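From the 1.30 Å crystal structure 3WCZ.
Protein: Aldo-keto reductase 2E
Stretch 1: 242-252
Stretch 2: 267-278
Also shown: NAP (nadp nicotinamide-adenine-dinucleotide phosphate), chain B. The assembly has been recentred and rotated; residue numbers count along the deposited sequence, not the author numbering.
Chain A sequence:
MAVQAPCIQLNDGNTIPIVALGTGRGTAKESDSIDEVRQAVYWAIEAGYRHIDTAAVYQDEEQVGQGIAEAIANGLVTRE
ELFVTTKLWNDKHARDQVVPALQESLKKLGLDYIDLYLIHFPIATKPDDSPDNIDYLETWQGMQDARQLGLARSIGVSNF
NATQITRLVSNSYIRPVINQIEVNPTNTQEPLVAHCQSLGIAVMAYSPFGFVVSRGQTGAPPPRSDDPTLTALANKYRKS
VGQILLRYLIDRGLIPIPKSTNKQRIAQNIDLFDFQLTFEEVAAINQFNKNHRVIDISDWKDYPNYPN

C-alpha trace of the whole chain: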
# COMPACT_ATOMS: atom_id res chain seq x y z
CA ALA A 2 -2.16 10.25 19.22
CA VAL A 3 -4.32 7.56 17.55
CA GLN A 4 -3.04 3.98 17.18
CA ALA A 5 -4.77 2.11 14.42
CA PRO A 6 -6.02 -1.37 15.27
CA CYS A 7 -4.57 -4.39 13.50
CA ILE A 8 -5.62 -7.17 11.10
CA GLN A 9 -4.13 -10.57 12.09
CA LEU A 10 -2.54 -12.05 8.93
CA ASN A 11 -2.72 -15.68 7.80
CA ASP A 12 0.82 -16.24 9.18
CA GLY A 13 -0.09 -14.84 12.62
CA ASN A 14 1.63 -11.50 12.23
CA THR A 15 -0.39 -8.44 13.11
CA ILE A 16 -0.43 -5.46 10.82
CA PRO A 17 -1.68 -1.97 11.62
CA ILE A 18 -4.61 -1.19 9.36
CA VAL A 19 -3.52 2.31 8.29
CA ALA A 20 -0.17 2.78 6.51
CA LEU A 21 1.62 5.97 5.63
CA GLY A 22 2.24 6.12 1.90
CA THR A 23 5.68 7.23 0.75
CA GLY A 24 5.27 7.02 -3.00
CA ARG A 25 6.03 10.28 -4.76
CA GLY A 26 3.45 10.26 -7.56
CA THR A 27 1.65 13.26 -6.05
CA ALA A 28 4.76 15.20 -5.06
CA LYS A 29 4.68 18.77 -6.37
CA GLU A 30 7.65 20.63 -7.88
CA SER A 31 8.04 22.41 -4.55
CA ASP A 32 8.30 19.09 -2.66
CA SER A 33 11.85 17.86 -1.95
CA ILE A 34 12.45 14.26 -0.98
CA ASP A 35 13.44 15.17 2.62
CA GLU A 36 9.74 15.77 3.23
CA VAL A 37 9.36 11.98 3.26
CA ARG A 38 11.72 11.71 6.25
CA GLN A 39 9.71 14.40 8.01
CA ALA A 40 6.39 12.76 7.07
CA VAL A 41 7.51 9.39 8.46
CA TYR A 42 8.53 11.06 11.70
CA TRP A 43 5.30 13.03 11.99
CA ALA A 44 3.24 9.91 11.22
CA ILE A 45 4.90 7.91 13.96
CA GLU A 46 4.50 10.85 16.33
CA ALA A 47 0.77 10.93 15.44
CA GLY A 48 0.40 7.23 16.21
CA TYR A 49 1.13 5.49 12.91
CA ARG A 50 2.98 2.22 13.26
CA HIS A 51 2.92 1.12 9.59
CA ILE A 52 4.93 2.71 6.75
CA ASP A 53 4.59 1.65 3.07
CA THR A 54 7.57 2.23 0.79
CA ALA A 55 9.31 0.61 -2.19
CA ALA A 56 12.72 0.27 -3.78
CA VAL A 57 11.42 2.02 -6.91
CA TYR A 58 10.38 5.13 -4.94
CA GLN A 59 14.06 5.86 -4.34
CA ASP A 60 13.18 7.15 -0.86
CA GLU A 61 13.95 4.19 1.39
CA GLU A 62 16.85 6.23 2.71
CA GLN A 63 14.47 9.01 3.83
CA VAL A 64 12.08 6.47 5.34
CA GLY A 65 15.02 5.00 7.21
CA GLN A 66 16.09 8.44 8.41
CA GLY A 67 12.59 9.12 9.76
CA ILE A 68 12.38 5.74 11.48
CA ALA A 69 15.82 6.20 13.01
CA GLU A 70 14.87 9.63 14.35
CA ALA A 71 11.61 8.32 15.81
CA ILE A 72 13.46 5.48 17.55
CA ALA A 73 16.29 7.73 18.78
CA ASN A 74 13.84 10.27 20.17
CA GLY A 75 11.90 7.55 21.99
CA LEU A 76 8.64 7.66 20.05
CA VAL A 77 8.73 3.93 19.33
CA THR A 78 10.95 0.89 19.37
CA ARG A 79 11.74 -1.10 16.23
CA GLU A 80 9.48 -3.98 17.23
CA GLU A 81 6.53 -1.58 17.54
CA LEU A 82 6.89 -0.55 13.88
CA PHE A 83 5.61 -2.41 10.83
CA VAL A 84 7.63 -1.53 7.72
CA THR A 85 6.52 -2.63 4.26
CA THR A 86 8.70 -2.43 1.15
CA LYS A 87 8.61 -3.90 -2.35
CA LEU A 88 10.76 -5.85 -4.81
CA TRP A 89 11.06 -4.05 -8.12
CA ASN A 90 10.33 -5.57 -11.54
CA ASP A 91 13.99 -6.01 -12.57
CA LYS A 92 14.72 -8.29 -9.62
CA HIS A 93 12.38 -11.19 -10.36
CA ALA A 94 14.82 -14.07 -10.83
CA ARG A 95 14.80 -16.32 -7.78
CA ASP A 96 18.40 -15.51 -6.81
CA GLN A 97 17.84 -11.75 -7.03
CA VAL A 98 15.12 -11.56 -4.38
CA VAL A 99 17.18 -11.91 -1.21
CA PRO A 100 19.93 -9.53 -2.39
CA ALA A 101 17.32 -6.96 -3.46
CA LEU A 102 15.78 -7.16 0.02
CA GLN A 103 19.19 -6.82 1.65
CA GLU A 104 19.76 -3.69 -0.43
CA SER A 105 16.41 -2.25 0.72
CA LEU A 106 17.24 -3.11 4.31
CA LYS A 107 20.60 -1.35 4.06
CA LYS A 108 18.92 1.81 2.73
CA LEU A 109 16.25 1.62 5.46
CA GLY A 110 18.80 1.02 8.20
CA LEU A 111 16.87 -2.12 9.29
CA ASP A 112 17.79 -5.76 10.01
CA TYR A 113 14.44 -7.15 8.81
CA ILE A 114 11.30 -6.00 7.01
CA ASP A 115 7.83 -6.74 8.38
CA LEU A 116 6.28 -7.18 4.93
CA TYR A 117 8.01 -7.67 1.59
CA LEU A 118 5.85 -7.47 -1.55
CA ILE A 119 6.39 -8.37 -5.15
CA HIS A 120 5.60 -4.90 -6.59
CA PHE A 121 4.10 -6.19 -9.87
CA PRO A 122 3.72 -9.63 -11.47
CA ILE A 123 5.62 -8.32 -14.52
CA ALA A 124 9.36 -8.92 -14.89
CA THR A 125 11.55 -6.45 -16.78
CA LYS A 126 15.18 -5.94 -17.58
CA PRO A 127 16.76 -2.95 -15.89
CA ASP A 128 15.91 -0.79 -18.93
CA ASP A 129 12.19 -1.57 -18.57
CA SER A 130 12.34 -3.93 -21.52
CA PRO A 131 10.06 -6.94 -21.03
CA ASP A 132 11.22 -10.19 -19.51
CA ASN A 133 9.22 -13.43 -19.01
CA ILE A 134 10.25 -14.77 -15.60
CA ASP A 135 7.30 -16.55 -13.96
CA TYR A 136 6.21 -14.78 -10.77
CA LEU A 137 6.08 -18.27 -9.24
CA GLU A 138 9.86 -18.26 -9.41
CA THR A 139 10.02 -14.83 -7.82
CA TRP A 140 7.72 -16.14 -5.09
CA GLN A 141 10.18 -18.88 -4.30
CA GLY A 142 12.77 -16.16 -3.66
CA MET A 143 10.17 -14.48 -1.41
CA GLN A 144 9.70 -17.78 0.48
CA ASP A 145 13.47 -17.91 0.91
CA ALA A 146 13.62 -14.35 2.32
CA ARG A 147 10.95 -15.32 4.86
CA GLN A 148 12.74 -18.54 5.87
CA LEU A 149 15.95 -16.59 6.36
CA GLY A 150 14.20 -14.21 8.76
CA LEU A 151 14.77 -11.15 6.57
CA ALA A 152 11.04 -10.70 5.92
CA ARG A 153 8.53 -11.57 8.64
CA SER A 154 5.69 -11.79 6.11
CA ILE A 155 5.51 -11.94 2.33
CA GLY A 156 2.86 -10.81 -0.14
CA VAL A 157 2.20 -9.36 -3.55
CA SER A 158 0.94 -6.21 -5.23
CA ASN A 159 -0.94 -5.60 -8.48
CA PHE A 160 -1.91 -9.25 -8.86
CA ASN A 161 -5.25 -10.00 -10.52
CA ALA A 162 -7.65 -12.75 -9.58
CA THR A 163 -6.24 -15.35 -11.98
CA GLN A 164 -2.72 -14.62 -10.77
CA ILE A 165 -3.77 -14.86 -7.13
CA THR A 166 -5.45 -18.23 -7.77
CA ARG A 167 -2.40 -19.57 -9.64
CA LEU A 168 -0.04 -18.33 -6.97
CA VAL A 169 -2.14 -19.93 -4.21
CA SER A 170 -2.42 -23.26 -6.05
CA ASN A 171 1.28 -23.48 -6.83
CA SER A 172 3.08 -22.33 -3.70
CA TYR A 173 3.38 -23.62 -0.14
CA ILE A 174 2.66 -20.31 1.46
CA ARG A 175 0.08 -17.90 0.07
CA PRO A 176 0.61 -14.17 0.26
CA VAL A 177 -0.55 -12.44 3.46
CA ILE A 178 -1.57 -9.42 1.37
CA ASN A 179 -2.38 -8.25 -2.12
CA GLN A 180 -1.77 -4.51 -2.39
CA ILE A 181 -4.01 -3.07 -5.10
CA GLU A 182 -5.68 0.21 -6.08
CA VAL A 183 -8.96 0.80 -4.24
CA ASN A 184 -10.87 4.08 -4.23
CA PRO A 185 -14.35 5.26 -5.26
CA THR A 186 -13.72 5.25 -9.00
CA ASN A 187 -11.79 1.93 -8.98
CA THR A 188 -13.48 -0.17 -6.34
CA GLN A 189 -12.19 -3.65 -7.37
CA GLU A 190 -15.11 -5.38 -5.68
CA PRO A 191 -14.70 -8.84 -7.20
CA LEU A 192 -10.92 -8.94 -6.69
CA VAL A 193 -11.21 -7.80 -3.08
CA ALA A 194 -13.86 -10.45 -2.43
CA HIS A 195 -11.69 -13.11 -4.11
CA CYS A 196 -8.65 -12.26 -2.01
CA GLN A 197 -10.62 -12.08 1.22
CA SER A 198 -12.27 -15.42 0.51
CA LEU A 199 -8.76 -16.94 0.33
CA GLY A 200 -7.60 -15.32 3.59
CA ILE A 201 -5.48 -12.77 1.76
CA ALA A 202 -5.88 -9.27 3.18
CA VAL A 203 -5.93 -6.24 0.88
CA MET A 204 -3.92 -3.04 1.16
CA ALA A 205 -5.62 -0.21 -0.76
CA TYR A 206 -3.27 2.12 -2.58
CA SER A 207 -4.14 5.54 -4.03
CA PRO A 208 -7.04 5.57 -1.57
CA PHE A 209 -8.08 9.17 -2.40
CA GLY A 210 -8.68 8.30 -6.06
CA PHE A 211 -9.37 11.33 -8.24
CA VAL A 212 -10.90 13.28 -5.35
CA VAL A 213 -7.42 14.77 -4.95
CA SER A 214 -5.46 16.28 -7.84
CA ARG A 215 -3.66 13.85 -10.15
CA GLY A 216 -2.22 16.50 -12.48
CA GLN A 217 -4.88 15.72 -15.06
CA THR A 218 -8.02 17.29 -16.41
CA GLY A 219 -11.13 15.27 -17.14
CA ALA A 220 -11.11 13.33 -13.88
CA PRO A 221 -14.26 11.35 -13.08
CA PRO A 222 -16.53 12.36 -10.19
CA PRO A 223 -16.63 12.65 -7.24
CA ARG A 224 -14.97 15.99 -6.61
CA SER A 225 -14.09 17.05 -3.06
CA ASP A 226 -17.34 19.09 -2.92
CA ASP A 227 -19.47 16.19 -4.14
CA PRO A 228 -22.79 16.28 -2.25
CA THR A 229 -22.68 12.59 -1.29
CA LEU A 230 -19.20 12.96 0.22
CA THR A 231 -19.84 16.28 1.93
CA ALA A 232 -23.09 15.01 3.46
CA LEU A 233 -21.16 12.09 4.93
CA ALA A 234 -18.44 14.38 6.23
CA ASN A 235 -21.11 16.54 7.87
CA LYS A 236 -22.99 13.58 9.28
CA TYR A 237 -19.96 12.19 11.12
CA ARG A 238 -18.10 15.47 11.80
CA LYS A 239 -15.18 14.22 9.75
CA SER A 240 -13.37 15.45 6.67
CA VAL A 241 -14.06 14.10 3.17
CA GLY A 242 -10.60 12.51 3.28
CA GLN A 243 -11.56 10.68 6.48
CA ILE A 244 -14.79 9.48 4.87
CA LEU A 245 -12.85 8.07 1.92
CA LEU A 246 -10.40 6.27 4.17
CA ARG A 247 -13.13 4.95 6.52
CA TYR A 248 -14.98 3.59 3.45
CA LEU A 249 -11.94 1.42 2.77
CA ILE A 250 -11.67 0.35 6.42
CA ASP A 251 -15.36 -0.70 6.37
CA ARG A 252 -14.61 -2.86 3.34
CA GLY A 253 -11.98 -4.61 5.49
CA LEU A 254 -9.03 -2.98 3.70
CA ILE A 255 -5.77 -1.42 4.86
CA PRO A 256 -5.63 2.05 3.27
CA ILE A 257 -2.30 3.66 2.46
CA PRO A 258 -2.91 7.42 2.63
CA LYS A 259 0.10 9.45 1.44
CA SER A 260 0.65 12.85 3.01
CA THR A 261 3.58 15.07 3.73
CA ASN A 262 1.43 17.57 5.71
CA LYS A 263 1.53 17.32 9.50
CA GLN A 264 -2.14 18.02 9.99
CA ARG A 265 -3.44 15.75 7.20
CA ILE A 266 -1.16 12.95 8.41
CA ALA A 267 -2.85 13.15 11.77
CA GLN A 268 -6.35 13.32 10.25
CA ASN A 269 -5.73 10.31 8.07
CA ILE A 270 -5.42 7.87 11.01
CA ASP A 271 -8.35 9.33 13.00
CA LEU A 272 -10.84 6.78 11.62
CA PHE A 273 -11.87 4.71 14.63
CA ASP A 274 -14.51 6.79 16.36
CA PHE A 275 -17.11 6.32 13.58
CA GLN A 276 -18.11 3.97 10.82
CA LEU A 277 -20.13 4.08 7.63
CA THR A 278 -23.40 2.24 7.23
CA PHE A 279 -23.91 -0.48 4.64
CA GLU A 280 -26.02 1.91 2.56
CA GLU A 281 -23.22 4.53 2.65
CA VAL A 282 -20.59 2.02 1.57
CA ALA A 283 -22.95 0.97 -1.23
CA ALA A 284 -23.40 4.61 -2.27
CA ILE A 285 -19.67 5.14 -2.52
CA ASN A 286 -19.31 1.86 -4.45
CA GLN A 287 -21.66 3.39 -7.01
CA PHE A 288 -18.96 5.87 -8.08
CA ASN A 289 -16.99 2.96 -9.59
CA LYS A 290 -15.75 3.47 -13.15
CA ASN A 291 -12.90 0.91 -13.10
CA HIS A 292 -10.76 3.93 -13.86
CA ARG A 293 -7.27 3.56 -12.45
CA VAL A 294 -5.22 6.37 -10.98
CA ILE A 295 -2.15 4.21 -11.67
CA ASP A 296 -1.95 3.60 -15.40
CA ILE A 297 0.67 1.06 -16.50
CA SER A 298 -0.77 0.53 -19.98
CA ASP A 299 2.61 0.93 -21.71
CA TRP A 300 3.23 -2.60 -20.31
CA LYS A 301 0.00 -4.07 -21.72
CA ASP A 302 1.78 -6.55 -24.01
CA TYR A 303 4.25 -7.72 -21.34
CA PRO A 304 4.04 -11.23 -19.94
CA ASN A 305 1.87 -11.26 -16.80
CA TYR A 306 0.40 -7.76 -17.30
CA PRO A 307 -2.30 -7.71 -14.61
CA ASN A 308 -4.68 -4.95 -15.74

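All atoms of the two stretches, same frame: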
# COMPACT_ATOMS: atom_id res chain seq x y z
N GLY A 242 -11.70 13.47 3.32
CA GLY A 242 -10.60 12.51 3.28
C GLY A 242 -10.85 11.38 4.27
O GLY A 242 -10.58 10.21 3.98
N GLN A 243 -11.30 11.71 5.48
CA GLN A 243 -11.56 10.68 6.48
C GLN A 243 -12.70 9.76 6.06
O GLN A 243 -12.67 8.56 6.36
CB GLN A 243 -11.79 11.31 7.85
CG GLN A 243 -10.56 11.97 8.40
CD GLN A 243 -10.81 12.87 9.60
OE1 GLN A 243 -11.80 13.63 9.63
NE2 GLN A 243 -9.96 12.79 10.59
N ILE A 244 -13.72 10.31 5.40
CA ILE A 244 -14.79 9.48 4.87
C ILE A 244 -14.26 8.47 3.86
O ILE A 244 -14.60 7.28 3.90
CB ILE A 244 -15.91 10.36 4.22
CG1 ILE A 244 -16.57 11.30 5.23
CG2 ILE A 244 -16.95 9.49 3.52
CD1 ILE A 244 -17.20 10.61 6.40
N LEU A 245 -13.42 8.94 2.95
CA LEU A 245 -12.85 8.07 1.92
C LEU A 245 -12.00 6.95 2.51
O LEU A 245 -12.08 5.81 2.04
CB LEU A 245 -12.01 8.88 0.96
CG LEU A 245 -12.81 9.89 0.10
CD1 LEU A 245 -11.89 10.80 -0.68
CD2 LEU A 245 -13.76 9.19 -0.87
N LEU A 246 -11.23 7.28 3.53
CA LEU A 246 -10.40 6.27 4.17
C LEU A 246 -11.26 5.30 5.01
O LEU A 246 -11.02 4.08 5.01
CB LEU A 246 -9.32 6.93 5.02
CG LEU A 246 -8.35 7.79 4.24
CD1 LEU A 246 -7.42 8.52 5.17
CD2 LEU A 246 -7.52 6.97 3.25
N ARG A 247 -12.27 5.81 5.72
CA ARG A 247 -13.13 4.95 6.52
C ARG A 247 -13.91 4.00 5.62
O ARG A 247 -14.14 2.83 5.98
CB ARG A 247 -14.08 5.78 7.38
CG ARG A 247 -15.00 4.92 8.28
CD ARG A 247 -14.28 4.20 9.41
NE ARG A 247 -14.92 2.92 9.67
CZ ARG A 247 -14.57 2.09 10.65
NH1 ARG A 247 -13.65 2.42 11.53
NH2 ARG A 247 -15.19 0.92 10.78
N TYR A 248 -14.31 4.46 4.44
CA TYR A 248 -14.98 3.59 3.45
C TYR A 248 -14.12 2.34 3.21
O TYR A 248 -14.61 1.20 3.20
CB TYR A 248 -15.22 4.39 2.17
CG TYR A 248 -15.36 3.59 0.89
CD1 TYR A 248 -16.51 2.87 0.61
CD2 TYR A 248 -14.33 3.55 -0.03
CE1 TYR A 248 -16.62 2.11 -0.54
CE2 TYR A 248 -14.44 2.80 -1.18
CZ TYR A 248 -15.57 2.08 -1.42
OH TYR A 248 -15.68 1.34 -2.58
N LEU A 249 -12.81 2.55 3.01
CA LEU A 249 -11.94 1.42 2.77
C LEU A 249 -11.83 0.51 3.99
O LEU A 249 -11.88 -0.74 3.86
CB LEU A 249 -10.56 1.93 2.31
CG LEU A 249 -10.61 2.73 1.00
CD1 LEU A 249 -9.32 3.46 0.76
CD2 LEU A 249 -10.97 1.84 -0.17
N ILE A 250 -11.68 1.10 5.17
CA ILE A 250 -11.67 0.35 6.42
C ILE A 250 -12.94 -0.52 6.54
O ILE A 250 -12.89 -1.68 6.96
CB ILE A 250 -11.54 1.30 7.65
CG1 ILE A 250 -10.21 2.05 7.68
CG2 ILE A 250 -11.77 0.53 8.95
CD1 ILE A 250 -9.04 1.18 8.02
N ASP A 251 -14.11 0.05 6.26
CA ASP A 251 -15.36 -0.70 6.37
C ASP A 251 -15.53 -1.80 5.34
O ASP A 251 -16.34 -2.72 5.52
CB ASP A 251 -16.56 0.27 6.32
CG ASP A 251 -16.84 0.90 7.67
OD1 ASP A 251 -16.87 0.17 8.66
OD2 ASP A 251 -16.96 2.15 7.72
N ARG A 252 -14.72 -1.75 4.28
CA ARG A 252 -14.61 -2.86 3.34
C ARG A 252 -13.55 -3.88 3.77
O ARG A 252 -13.28 -4.82 3.02
CB ARG A 252 -14.37 -2.35 1.92
CG ARG A 252 -15.61 -1.69 1.33
CD ARG A 252 -15.38 -1.29 -0.10
NE ARG A 252 -15.02 -2.43 -0.92
CZ ARG A 252 -14.39 -2.36 -2.07
NH1 ARG A 252 -14.08 -1.20 -2.59
NH2 ARG A 252 -14.03 -3.46 -2.70
N ALA A 267 -2.13 13.48 10.57
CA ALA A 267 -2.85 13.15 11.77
C ALA A 267 -4.32 12.83 11.49
O ALA A 267 -4.91 11.91 12.11
CB ALA A 267 -2.74 14.30 12.77
N GLN A 268 -4.94 13.59 10.60
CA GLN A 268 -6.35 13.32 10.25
C GLN A 268 -6.55 11.95 9.65
O GLN A 268 -7.55 11.28 9.90
CB GLN A 268 -6.83 14.37 9.26
CG GLN A 268 -6.96 15.74 9.90
CD GLN A 268 -7.52 16.78 8.96
OE1 GLN A 268 -7.21 16.81 7.77
NE2 GLN A 268 -8.37 17.64 9.51
N ASN A 269 -5.56 11.50 8.89
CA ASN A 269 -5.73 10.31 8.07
C ASN A 269 -5.71 9.00 8.87
O ASN A 269 -6.08 7.95 8.35
CB ASN A 269 -4.67 10.27 6.96
CG ASN A 269 -4.92 11.28 5.87
OD1 ASN A 269 -6.01 11.86 5.77
ND2 ASN A 269 -3.91 11.52 5.05
N ILE A 270 -5.34 9.06 10.15
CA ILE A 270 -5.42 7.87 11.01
C ILE A 270 -6.58 7.97 12.02
O ILE A 270 -6.86 7.01 12.72
CB ILE A 270 -4.04 7.61 11.69
CG1 ILE A 270 -3.97 6.19 12.27
CG2 ILE A 270 -3.75 8.66 12.73
CD1 ILE A 270 -2.55 5.74 12.49
N ASP A 271 -7.27 9.12 12.03
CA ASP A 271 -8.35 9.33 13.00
C ASP A 271 -9.68 8.78 12.45
O ASP A 271 -10.60 9.54 12.16
CB ASP A 271 -8.44 10.82 13.37
CG ASP A 271 -9.34 11.09 14.57
OD1 ASP A 271 -9.77 10.14 15.24
OD2 ASP A 271 -9.60 12.29 14.81
N LEU A 272 -9.76 7.46 12.34
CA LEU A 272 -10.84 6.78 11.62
C LEU A 272 -11.64 5.82 12.47
O LEU A 272 -12.45 5.09 11.94
CB LEU A 272 -10.22 5.99 10.43
CG LEU A 272 -9.25 6.71 9.51
CD1 LEU A 272 -8.72 5.73 8.48
CD2 LEU A 272 -9.89 7.89 8.82
N PHE A 273 -11.39 5.81 13.78
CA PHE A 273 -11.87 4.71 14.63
C PHE A 273 -12.87 5.13 15.68
O PHE A 273 -13.18 4.35 16.58
CB PHE A 273 -10.66 3.93 15.16
CG PHE A 273 -9.78 3.47 14.05
CD1 PHE A 273 -10.19 2.43 13.23
CD2 PHE A 273 -8.62 4.16 13.71
CE1 PHE A 273 -9.46 2.07 12.15
CE2 PHE A 273 -7.87 3.78 12.60
CZ PHE A 273 -8.30 2.74 11.84
N ASP A 274 -13.44 6.31 15.50
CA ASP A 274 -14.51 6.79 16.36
C ASP A 274 -15.83 6.93 15.58
O ASP A 274 -16.79 7.52 16.08
CB ASP A 274 -14.08 8.10 17.04
CG ASP A 274 -13.83 9.23 16.07
OD1 ASP A 274 -13.66 8.98 14.86
OD2 ASP A 274 -13.74 10.41 16.52
N PHE A 275 -15.90 6.35 14.38
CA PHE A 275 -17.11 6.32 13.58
C PHE A 275 -17.01 5.21 12.58
O PHE A 275 -15.93 4.64 12.39
CB PHE A 275 -17.37 7.67 12.86
CG PHE A 275 -16.58 7.88 11.60
CD1 PHE A 275 -15.19 8.07 11.63
CD2 PHE A 275 -17.21 7.92 10.37
CE1 PHE A 275 -14.48 8.30 10.45
CE2 PHE A 275 -16.52 8.17 9.23
CZ PHE A 275 -15.15 8.36 9.27
N GLN A 276 -18.10 4.92 11.91
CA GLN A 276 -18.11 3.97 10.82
C GLN A 276 -19.22 4.30 9.87
O GLN A 276 -20.20 4.97 10.23
CB GLN A 276 -18.30 2.53 11.31
CG GLN A 276 -19.73 2.27 11.81
CD GLN A 276 -19.80 1.10 12.76
OE1 GLN A 276 -19.65 1.28 13.97
NE2 GLN A 276 -19.98 -0.09 12.22
N LEU A 277 -19.08 3.90 8.62
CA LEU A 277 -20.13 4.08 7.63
C LEU A 277 -21.16 2.97 7.69
O LEU A 277 -20.87 1.83 8.10
CB LEU A 277 -19.52 4.13 6.24
CG LEU A 277 -18.48 5.21 5.99
CD1 LEU A 277 -18.09 5.28 4.54
CD2 LEU A 277 -18.95 6.58 6.41
N THR A 278 -22.38 3.27 7.27
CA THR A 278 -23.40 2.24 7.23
C THR A 278 -23.28 1.44 5.94
O THR A 278 -22.59 1.86 4.98
CB THR A 278 -24.79 2.84 7.24
OG1 THR A 278 -24.96 3.60 6.05
CG2 THR A 278 -25.01 3.72 8.43
PA NAP B . -3.04 9.11 -2.18
O1A NAP B . -2.74 8.77 -0.78
O2A NAP B . -4.06 8.45 -2.97
O5B NAP B . -3.20 10.65 -2.42
C5B NAP B . -2.27 11.56 -1.92
C4B NAP B . -2.64 13.02 -2.15
O4B NAP B . -3.76 13.37 -1.30
C3B NAP B . -1.58 14.02 -1.90
O3B NAP B . -1.71 15.02 -2.88
C2B NAP B . -1.88 14.50 -0.57
O2B NAP B . -1.39 15.80 -0.29
C1B NAP B . -3.39 14.48 -0.53
N9A NAP B . -4.00 14.28 0.77
C8A NAP B . -3.58 13.42 1.72
N7A NAP B . -4.41 13.38 2.74
C5A NAP B . -5.43 14.26 2.47
C6A NAP B . -6.58 14.64 3.16
N6A NAP B . -6.93 14.17 4.43
N1A NAP B . -7.37 15.55 2.56
C2A NAP B . -7.07 16.04 1.36
N3A NAP B . -5.98 15.69 0.66
C4A NAP B . -5.16 14.78 1.21
O3 NAP B . -1.63 8.96 -2.97
PN NAP B . -0.78 7.84 -3.72
O1N NAP B . 0.63 8.21 -3.47
O2N NAP B . -1.28 7.75 -5.12
O5D NAP B . -1.13 6.45 -3.02
C5D NAP B . -0.84 6.23 -1.68
C4D NAP B . 0.32 5.26 -1.40
O4D NAP B . 0.02 3.96 -1.87
C3D NAP B . 1.60 5.60 -2.09
O3D NAP B . 2.24 6.73 -1.53
C2D NAP B . 2.33 4.35 -1.98
O2D NAP B . 2.79 4.16 -0.67
C1D NAP B . 1.24 3.36 -2.32
N1N NAP B . 1.07 2.96 -3.72
C2N NAP B . 1.45 1.73 -4.13
C3N NAP B . 1.27 1.36 -5.44
C7N NAP B . 1.66 -0.02 -5.79
O7N NAP B . 1.74 -0.94 -4.94
N7N NAP B . 1.79 -0.29 -7.11
C4N NAP B . 0.77 2.26 -6.40
C5N NAP B . 0.36 3.53 -5.96
C6N NAP B . 0.53 3.83 -4.62
P2B NAP B . -0.45 16.11 0.97
O1X NAP B . -0.11 17.61 0.79
O2X NAP B . -1.25 15.91 2.18
O3X NAP B . 0.76 15.22 0.87
O HOH W 1 -9.25 14.43 12.90
O HOH W 2 -19.67 -0.26 9.26

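Three direct hydrogen bonds join the helix of 242-251 to the second stretch, and each pairs a side chain of the helix with a backbone group of the other segment. Q243 NE2 donates to Q268 O at 2.9 Å, R247 NH1 donates to L272 O at 3.0 Å, and L277 N donates to D251 OD2 at 2.9 Å. All three have N-H...acceptor angles of 162°, close enough to linear to leave little doubt about the assignment. Spaced four residues apart, Q243, R247 and D251 lie along one side of the helix and serve successive parts of the second stretch, from its helical start to its extended end. Proximity alone is not sufficient evidence: R247 NH1 lies 3.3 Å from F275 O, but the angle is poor, and the carbonyl oxygen sits over a face of the guanidinium, where no N-H points. L272 O, by contrast, lies at the edge of that group, near its plane.

The charged pair lies within the helix. R247 NE donates to D251 OD2 at 2.9 Å and R247 NH2 to D251 OD1 at 2.8 Å, with angles of 173° and 165°, a two-pronged salt bridge one turn apart. It holds the guanidinium so that NH1 is left for L272, while OD2 of D251 also accepts from L277 N.

Water 1 accepts from Q243 NE2 and donates to D271 OD2, both at 2.9 Å. Since Q243 NE2 also donates to Q268 O, both of its hydrogens are used. Water 2 donates to D251 OD1 at 2.9 Å and to L277 O at 2.7 Å, and accepts from Q276 NE2 at 3.0 Å.

R247 CG stands 3.9 Å from the centroid of the F275 ring, 27° off the ring normal, a CH-pi contact over the face; the same ring meets I244, CD1 to CE2, at 3.8 Å. L272 CD1 packs 3.7 Å from L246 CB and 4.1 Å from I250 CG1, while L277 CD1 approaches Y248 CB to 3.8 Å. The CA-to-CB bonds of L272 and L277 point sideways relative to the helix, yet the ends of both side chains come nearer to it. Together the two stretches bury 770 Å².

The cofactor borders this contact through N269, whose OD1 accepts from NAP N6A at 2.8 Å and whose ND2 donates to NAP N7A at 3.0 Å, reading the adenine with both ends of the amide. Nearby, N269 O is buried against L246 CD1 at 3.5 Å and has no hydrogen-bond partner in the model.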